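Side-chain contacts in trypsin inhibitor BGIT (Momordica charantia, PDB 1VBW), which probably inhibits trypsin and related serine proteases, as a small single-chain member of the potato type I inhibitor family: residues S7-L12 / K21-R26; W54-E57 / V61-P64; T43-F46 / V51-W54. One frame throughout, in Å; residues are numbered along the deposited sequence. Where two conformers were deposited one is given.

Interaction 1. Residues S7-L12 / K21-R26; sequences SSWPQL and KAVIER. With K (potassium ion), chain B.
W9 lies with one face of its indole against I24 of helix 17-27, and this CH-pi contact dominates the meeting of 7-12 with 21-26. CG1 of I24 sits 3.7 Å from the centroid of the five-membered ring of W9, only 9° off the ring normal. The other branch of the isoleucine covers the benzo half: CG2 of I24 comes within 3.9 Å of W9 CZ2. I24 has CG2 anti to the backbone N and CG1 beside it (chi1 -69°), which sets the two branches along the length of the indole. At its pyrrole end the ring is approached obliquely by V23, whose CG1 lies 4.2 Å from W9 CD1. L12 adds a further apolar touch, CD1 to I24 CG1 at 3.6 Å, but this rests on one of two deposited conformers and is less certain.

In the potato type I inhibitor fold the helix packs on one face of a small mixed sheet. Here the loop before the helix tucks W9 into that layer, where its ring and I24 both reach V51 of strand 50-55. The polar edge of the buried indole is satisfied by E27, which accepts a hydrogen bond from W9 NE1.

A salt bridge and a metal site lie at the margins. One helical turn apart, K21 NZ and E25 OE2 form a salt bridge of 2.7 Å, and both atoms also bond to the backbone of A33. On the loop side Q11 O binds a potassium ion at 2.5 Å; V13 O and three waters also bind the ion.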
loop_
_atom_site.group_PDB
_atom_site.type_symbol
_atom_site.label_atom_id
_atom_site.label_comp_id
_atom_site.label_asym_id
_atom_site.label_seq_id
_atom_site.Cartn_x
_atom_site.Cartn_y
_atom_site.Cartn_z
ATOM N N SER A 7 -7.228 1.803 7.069
ATOM C CA SER A 7 -6.138 2.643 6.622
ATOM C C SER A 7 -4.735 2.051 6.799
ATOM O O SER A 7 -3.770 2.663 6.406
ATOM C CB SER A 7 -6.259 4.030 7.243
ATOM O OG SER A 7 -6.319 3.904 8.609
ATOM N N SER A 8 -4.651 0.825 7.356
ATOM C CA SER A 8 -3.359 0.129 7.341
ATOM C C SER A 8 -3.635 -1.364 7.248
ATOM O O SER A 8 -4.667 -1.855 7.717
ATOM C CB SER A 8 -2.491 0.518 8.546
ATOM O OG SER A 8 -1.165 0.039 8.385
ATOM N N TRP A 9 -2.699 -2.032 6.621
ATOM C CA TRP A 9 -2.818 -3.469 6.313
ATOM C C TRP A 9 -1.591 -4.221 6.807
ATOM O O TRP A 9 -0.797 -4.764 6.032
ATOM C CB TRP A 9 -2.961 -3.681 4.787
ATOM C CG TRP A 9 -4.304 -3.248 4.293
ATOM C CD1 TRP A 9 -5.348 -4.062 4.044
ATOM C CD2 TRP A 9 -4.742 -1.902 3.966
ATOM N NE1 TRP A 9 -6.453 -3.351 3.605
ATOM C CE2 TRP A 9 -6.082 -2.012 3.539
ATOM C CE3 TRP A 9 -4.144 -0.650 3.963
ATOM C CZ2 TRP A 9 -6.837 -0.912 3.147
ATOM C CZ3 TRP A 9 -4.891 0.455 3.592
ATOM C CH2 TRP A 9 -6.233 0.323 3.187
ATOM N N PRO A 10 -1.406 -4.255 8.126
ATOM C CA PRO A 10 -0.145 -4.869 8.636
ATOM C C PRO A 10 -0.016 -6.317 8.283
ATOM O O PRO A 10 1.134 -6.811 8.204
ATOM C CB PRO A 10 -0.291 -4.663 10.166
ATOM C CG PRO A 10 -1.758 -4.541 10.414
ATOM C CD PRO A 10 -2.251 -3.739 9.193
ATOM N N GLN A 11 -1.091 -7.072 8.071
ATOM C CA GLN A 11 -0.974 -8.477 7.767
ATOM C C GLN A 11 -0.501 -8.751 6.362
ATOM O O GLN A 11 -0.231 -9.924 6.030
ATOM C CB GLN A 11 -2.293 -9.243 7.990
ATOM C CG GLN A 11 -2.767 -9.219 9.420
ATOM C CD GLN A 11 -3.962 -10.174 9.602
ATOM O OE1 GLN A 11 -3.949 -11.332 9.218
ATOM N NE2 GLN A 11 -5.051 -9.640 10.132
ATOM N N LEU A 12 -0.397 -7.726 5.497
ATOM C CA LEU A 12 0.050 -7.972 4.125
ATOM C C LEU A 12 1.553 -8.046 3.963
ATOM O O LEU A 12 2.016 -8.425 2.878
ATOM C CB LEU A 12 -0.574 -6.961 3.178
ATOM C CG LEU A 12 -2.098 -7.040 3.058
ATOM C CD1 LEU A 12 -2.617 -5.939 2.162
ATOM C CD2 LEU A 12 -2.525 -8.415 2.493
ATOM N N LYS A 21 -2.275 -5.487 -3.366
ATOM C CA LYS A 21 -3.031 -4.457 -4.077
ATOM C C LYS A 21 -4.514 -4.790 -4.119
ATOM O O LYS A 21 -5.354 -3.942 -3.862
ATOM C CB LYS A 21 -2.460 -4.285 -5.494
ATOM C CG LYS A 21 -3.256 -3.420 -6.414
ATOM C CD LYS A 21 -2.496 -3.121 -7.714
ATOM C CE LYS A 21 -3.309 -2.362 -8.742
ATOM N NZ LYS A 21 -3.400 -0.925 -8.315
ATOM N N ALA A 22 -4.827 -6.042 -4.469
ATOM C CA ALA A 22 -6.212 -6.409 -4.564
ATOM C C ALA A 22 -6.922 -6.397 -3.231
ATOM O O ALA A 22 -8.059 -5.947 -3.139
ATOM C CB ALA A 22 -6.284 -7.863 -5.184
ATOM N N VAL A 23 -6.258 -6.866 -2.154
ATOM C CA VAL A 23 -6.905 -6.820 -0.844
ATOM C C VAL A 23 -7.161 -5.362 -0.439
ATOM O O VAL A 23 -8.263 -5.047 0.004
ATOM C CB VAL A 23 -6.028 -7.503 0.212
ATOM C CG1 VAL A 23 -6.547 -7.240 1.632
ATOM C CG2 VAL A 23 -5.937 -9.019 -0.011
ATOM N N ILE A 24 -6.147 -4.530 -0.583
ATOM C CA ILE A 24 -6.266 -3.112 -0.145
ATOM C C ILE A 24 -7.395 -2.452 -0.879
ATOM O O ILE A 24 -8.241 -1.753 -0.293
ATOM C CB ILE A 24 -4.911 -2.430 -0.429
ATOM C CG1 ILE A 24 -3.832 -2.948 0.494
ATOM C CG2 ILE A 24 -5.066 -0.902 -0.313
ATOM C CD1 ILE A 24 -2.456 -2.666 -0.004
ATOM N N GLU A 25 -7.431 -2.596 -2.208
ATOM C CA GLU A 25 -8.383 -1.850 -3.005
ATOM C C GLU A 25 -9.795 -2.379 -2.842
ATOM O O GLU A 25 -10.739 -1.612 -3.127
ATOM C CB GLU A 25 -7.963 -1.892 -4.493
ATOM C CG GLU A 25 -6.731 -1.028 -4.710
ATOM C CD GLU A 25 -6.220 -0.965 -6.158
ATOM O OE1 GLU A 25 -6.920 -1.425 -7.085
ATOM O OE2 GLU A 25 -5.185 -0.325 -6.364
ATOM N N ARG A 26 -9.974 -3.640 -2.479
ATOM C CA ARG A 26 -11.270 -4.242 -2.162
ATOM C C ARG A 26 -11.731 -3.774 -0.787
ATOM O O ARG A 26 -12.905 -3.428 -0.595
ATOM C CB ARG A 26 -11.183 -5.795 -2.226
ATOM C CG ARG A 26 -11.067 -6.491 -3.596
ATOM C CD ARG A 26 -10.480 -7.886 -3.733
ATOM N NE ARG A 26 -11.316 -8.905 -3.090
ATOM C CZ ARG A 26 -12.051 -9.748 -3.788
ATOM N NH1 ARG A 26 -12.197 -9.781 -5.079
ATOM N NH2 ARG A 26 -12.669 -10.593 -2.990
HETATM K K K B . 1.554 -11.628 6.546
HETATM O O HOH W 1 -0.127 -13.375 6.554
HETATM O O HOH W 2 1.284 -12.577 4.051
HETATM O O HOH W 3 3.340 -12.988 7.818
#

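Interaction 2. Residues W54-E57 / V61-P64; sequences WVTE and VARP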
loop_
_atom_site.group_PDB
_atom_site.type_symbol
_atom_site.label_atom_id
_atom_site.label_comp_id
_atom_site.label_asym_id
_atom_site.label_seq_id
_atom_site.Cartn_x
_atom_site.Cartn_y
_atom_site.Cartn_z
ATOM N N TRP A 54 5.312 -1.235 -0.592
ATOM C CA TRP A 54 6.752 -1.302 -0.773
ATOM C C TRP A 54 7.186 -2.766 -0.874
ATOM O O TRP A 54 6.895 -3.535 0.043
ATOM C CB TRP A 54 7.455 -0.646 0.400
ATOM C CG TRP A 54 7.229 0.838 0.483
ATOM C CD1 TRP A 54 6.354 1.509 1.306
ATOM C CD2 TRP A 54 7.954 1.817 -0.263
ATOM N NE1 TRP A 54 6.476 2.876 1.087
ATOM C CE2 TRP A 54 7.452 3.087 0.136
ATOM C CE3 TRP A 54 8.957 1.771 -1.213
ATOM C CZ2 TRP A 54 7.934 4.290 -0.414
ATOM C CZ3 TRP A 54 9.448 2.954 -1.755
ATOM C CH2 TRP A 54 8.935 4.178 -1.334
ATOM N N VAL A 55 7.875 -3.105 -1.953
ATOM C CA VAL A 55 8.174 -4.512 -2.238
ATOM C C VAL A 55 9.678 -4.708 -2.409
ATOM O O VAL A 55 10.466 -3.827 -2.766
ATOM C CB VAL A 55 7.446 -5.014 -3.465
ATOM C CG1 VAL A 55 5.923 -4.995 -3.240
ATOM C CG2 VAL A 55 7.820 -4.282 -4.725
ATOM N N THR A 56 10.078 -5.974 -2.167
ATOM C CA THR A 56 11.434 -6.426 -2.459
ATOM C C THR A 56 11.617 -6.568 -3.974
ATOM O O THR A 56 10.703 -6.459 -4.782
ATOM C CB THR A 56 11.711 -7.776 -1.795
ATOM O OG1 THR A 56 10.951 -8.755 -2.524
ATOM C CG2 THR A 56 11.389 -7.778 -0.328
ATOM N N GLU A 57 12.847 -6.942 -4.355
ATOM C CA GLU A 57 13.167 -7.240 -5.760
ATOM C C GLU A 57 12.397 -8.427 -6.298
ATOM O O GLU A 57 12.268 -8.588 -7.519
ATOM C CB GLU A 57 14.705 -7.379 -5.799
ATOM C CG GLU A 57 15.350 -8.443 -4.926
ATOM C CD GLU A 57 15.328 -8.270 -3.421
ATOM O OE1 GLU A 57 15.054 -7.148 -2.892
ATOM O OE2 GLU A 57 15.520 -9.250 -2.654
ATOM N N VAL A 61 5.826 -7.916 -0.309
ATOM C CA VAL A 61 5.599 -6.741 0.533
ATOM C C VAL A 61 6.501 -6.756 1.762
ATOM O O VAL A 61 6.523 -7.721 2.522
ATOM C CB VAL A 61 4.118 -6.710 0.945
ATOM C CG1 VAL A 61 3.809 -5.487 1.838
ATOM C CG2 VAL A 61 3.195 -6.690 -0.249
ATOM N N ALA A 62 7.231 -5.644 1.939
ATOM C CA ALA A 62 8.295 -5.571 2.913
ATOM C C ALA A 62 8.094 -4.456 3.925
ATOM O O ALA A 62 8.981 -4.271 4.770
ATOM C CB ALA A 62 9.640 -5.358 2.212
ATOM N N ARG A 63 7.001 -3.723 3.840
ATOM C CA ARG A 63 6.619 -2.717 4.835
ATOM C C ARG A 63 5.083 -2.773 4.984
ATOM O O ARG A 63 4.411 -3.126 3.994
ATOM C CB ARG A 63 6.967 -1.288 4.415
ATOM C CG ARG A 63 8.447 -1.056 4.070
ATOM C CD ARG A 63 9.314 -1.067 5.338
ATOM N NE ARG A 63 10.683 -0.682 5.023
ATOM C CZ ARG A 63 11.612 -1.432 4.488
ATOM N NH1 ARG A 63 12.837 -0.939 4.235
ATOM N NH2 ARG A 63 11.350 -2.725 4.206
ATOM N N PRO A 64 4.519 -2.423 6.118
ATOM C CA PRO A 64 3.011 -2.503 6.280
ATOM C C PRO A 64 2.326 -1.444 5.444
ATOM O O PRO A 64 2.551 -0.243 5.667
ATOM C CB PRO A 64 2.804 -2.233 7.803
ATOM C CG PRO A 64 4.037 -1.546 8.214
ATOM C CD PRO A 64 5.161 -1.982 7.368
HETATM O O HOH W 4 4.113 -1.202 1.996
#
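A62 N donates to W54 O over 2.9 Å in a nearly straight bond (167°) that lies in the carbonyl plane, the one direct hydrogen bond between 54-57 and 61-64. The same oxygen also receives a CA-H...O contact from V61 CA at 3.5 Å. Farther along, water 4 spans the two backbones, accepting from W54 N and donating to R63 O.

V55 and V61 form a single beta bridge where strand 50-55 ends and the chain, having turned through R58 and I60, starts back toward strand 66-67, its antiparallel neighbour in the mixed sheet of the potato type I inhibitor fold. T56 OG1 accepts from the backbone N of both these turn residues.

Apolar contacts flank the bridge. T56 CG2 meets A62 CB at 3.9 Å, and V55 CG1 faces V61 CG2 more loosely at 4.4 Å. CB of W54 rests 3.8 Å from R63 CG, so the arginine touches with the aliphatic root of its side chain. A bend at chi2 (-72°) turns that chain back, and R63 NH2 bonds to A62 O at 2.9 Å, with the donor 57° above the carbonyl plane.

Interaction 3. Residues T43-F46 / V51-W54; sequences TKDF and VRVW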
loop_
_atom_site.group_PDB
_atom_site.type_symbol
_atom_site.label_atom_id
_atom_site.label_comp_id
_atom_site.label_asym_id
_atom_site.label_seq_id
_atom_site.Cartn_x
_atom_site.Cartn_y
_atom_site.Cartn_z
ATOM N N THR A 43 7.152 10.542 -3.523
ATOM C CA THR A 43 6.956 11.906 -3.025
ATOM C C THR A 43 6.646 11.910 -1.566
ATOM O O THR A 43 5.829 11.149 -1.043
ATOM C CB THR A 43 5.833 12.693 -3.725
ATOM O OG1 THR A 43 4.628 11.945 -3.613
ATOM C CG2 THR A 43 6.199 12.950 -5.188
ATOM N N LYS A 44 7.269 12.868 -0.866
ATOM C CA LYS A 44 7.079 12.964 0.578
ATOM C C LYS A 44 5.923 13.861 0.962
ATOM O O LYS A 44 6.057 14.679 1.869
ATOM C CB LYS A 44 8.365 13.453 1.231
ATOM C CG LYS A 44 9.490 12.466 1.029
ATOM C CD LYS A 44 9.274 11.253 1.877
ATOM C CE LYS A 44 10.525 10.408 2.005
ATOM N NZ LYS A 44 10.366 9.204 2.828
ATOM N N ASP A 45 4.787 13.714 0.361
ATOM C CA ASP A 45 3.552 14.428 0.634
ATOM C C ASP A 45 2.535 13.419 1.220
ATOM O O ASP A 45 2.856 12.239 1.458
ATOM C CB ASP A 45 2.999 15.170 -0.553
ATOM C CG ASP A 45 2.623 14.275 -1.705
ATOM O OD1 ASP A 45 2.015 14.824 -2.687
ATOM O OD2 ASP A 45 2.937 13.068 -1.678
ATOM N N PHE A 46 1.353 13.887 1.482
ATOM C CA PHE A 46 0.324 13.086 2.166
ATOM C C PHE A 46 -0.920 13.098 1.309
ATOM O O PHE A 46 -1.448 14.171 0.988
ATOM C CB PHE A 46 0.040 13.602 3.561
ATOM C CG PHE A 46 -1.020 12.744 4.240
ATOM C CD1 PHE A 46 -2.358 13.126 4.198
ATOM C CD2 PHE A 46 -0.642 11.617 4.918
ATOM C CE1 PHE A 46 -3.310 12.324 4.788
ATOM C CE2 PHE A 46 -1.609 10.758 5.485
ATOM C CZ PHE A 46 -2.927 11.165 5.439
ATOM N N VAL A 51 -2.133 4.267 -1.283
ATOM C CA VAL A 51 -1.475 3.285 -0.402
ATOM C C VAL A 51 -0.232 2.795 -1.136
ATOM O O VAL A 51 -0.360 2.029 -2.097
ATOM C CB VAL A 51 -2.388 2.135 -0.002
ATOM C CG1 VAL A 51 -1.616 1.113 0.837
ATOM C CG2 VAL A 51 -3.599 2.623 0.777
ATOM N N ARG A 52 0.923 3.186 -0.664
ATOM C CA ARG A 52 2.171 2.637 -1.191
ATOM C C ARG A 52 2.388 1.223 -0.697
ATOM O O ARG A 52 2.284 0.983 0.517
ATOM C CB ARG A 52 3.330 3.551 -0.807
ATOM C CG ARG A 52 3.180 4.882 -1.550
ATOM C CD ARG A 52 4.231 5.875 -1.225
ATOM N NE ARG A 52 4.101 6.941 -2.229
ATOM C CZ ARG A 52 4.385 8.148 -1.689
ATOM N NH1 ARG A 52 4.702 8.134 -0.422
ATOM N NH2 ARG A 52 4.337 9.111 -2.517
ATOM N N VAL A 53 2.706 0.340 -1.589
ATOM C CA VAL A 53 3.009 -1.039 -1.310
ATOM C C VAL A 53 4.485 -1.257 -1.654
ATOM O O VAL A 53 4.823 -1.382 -2.810
ATOM C CB VAL A 53 2.099 -1.998 -2.066
ATOM C CG1 VAL A 53 2.451 -3.444 -1.719
ATOM C CG2 VAL A 53 0.624 -1.718 -1.734
ATOM N N TRP A 54 5.312 -1.235 -0.592
ATOM C CA TRP A 54 6.752 -1.302 -0.773
ATOM C C TRP A 54 7.186 -2.766 -0.874
ATOM O O TRP A 54 6.895 -3.535 0.043
ATOM C CB TRP A 54 7.455 -0.646 0.400
ATOM C CG TRP A 54 7.229 0.838 0.483
ATOM C CD1 TRP A 54 6.354 1.509 1.306
ATOM C CD2 TRP A 54 7.954 1.817 -0.263
ATOM N NE1 TRP A 54 6.476 2.876 1.087
ATOM C CE2 TRP A 54 7.452 3.087 0.136
ATOM C CE3 TRP A 54 8.957 1.771 -1.213
ATOM C CZ2 TRP A 54 7.934 4.290 -0.414
ATOM C CZ3 TRP A 54 9.448 2.954 -1.755
ATOM C CH2 TRP A 54 8.935 4.178 -1.334
HETATM O O HOH W 5 4.971 10.257 1.995
#
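A single backbone oxygen, T43 O, is gripped by both terminal nitrogens of R52. The stronger bond comes from NH2 of R52, 2.9 Å from T43 O, in the carbonyl plane and on a lone pair, though bent to 142° at the hydrogen; NH1 of R52 adds a weak one to T43 O at 3.3 Å. An alanine in place of R52 removes both guanidinium donors to T43 O, and the loop would probably be freer to shift from the strand. In potato type I inhibitors the exposed loop ahead of this strand is the protease-binding loop, and arginines rising from the strand to brace it are a family feature; a lysine such as K44 in the loop is consistent with trypsin as the target. K44 centres an inverse gamma turn, whose weak bond from D45 N also ends on T43 O.

R52 spans the gap with its chain extended from CG to NE (chi2 178°), crossing T43 at about a right angle. In the conformer given, T43 OG1 accepts a weak bond from R52 NH2 and donates to OD2 of D45 at 2.8 Å. That carboxylate is salt-bridged to R50, and its charge probably eases the closeness of the two arginines. At the guanidinium edge, in its plane, water 5 accepts from R52 NH1 at 3.2 Å and lies 2.9 Å from D45 O, which it can bridge to the guanidinium.

In the fold
Interactions 1 and 2 are partly buried, whereas interaction 3 lies at the surface and is built from guanidinium, carbonyl and water. Interaction 1 joins the early loop to the helix by apolar packing that reaches the core through W9 and I24 and is partly exposed at L12 and V23. Interaction 2 relies on main-chain bonding with apolar flanks. Strand 50-55 links all three. Interactions 2 and 3 share it and W54, while its inward side chains V51 and V53 meet I24 of interaction 1, with I24 CD1 3.7 Å from V53 CG2. V53 CG1 also touches V61 CG2, at 3.6 Å, and R52 extends from the same strand toward the exposed loop.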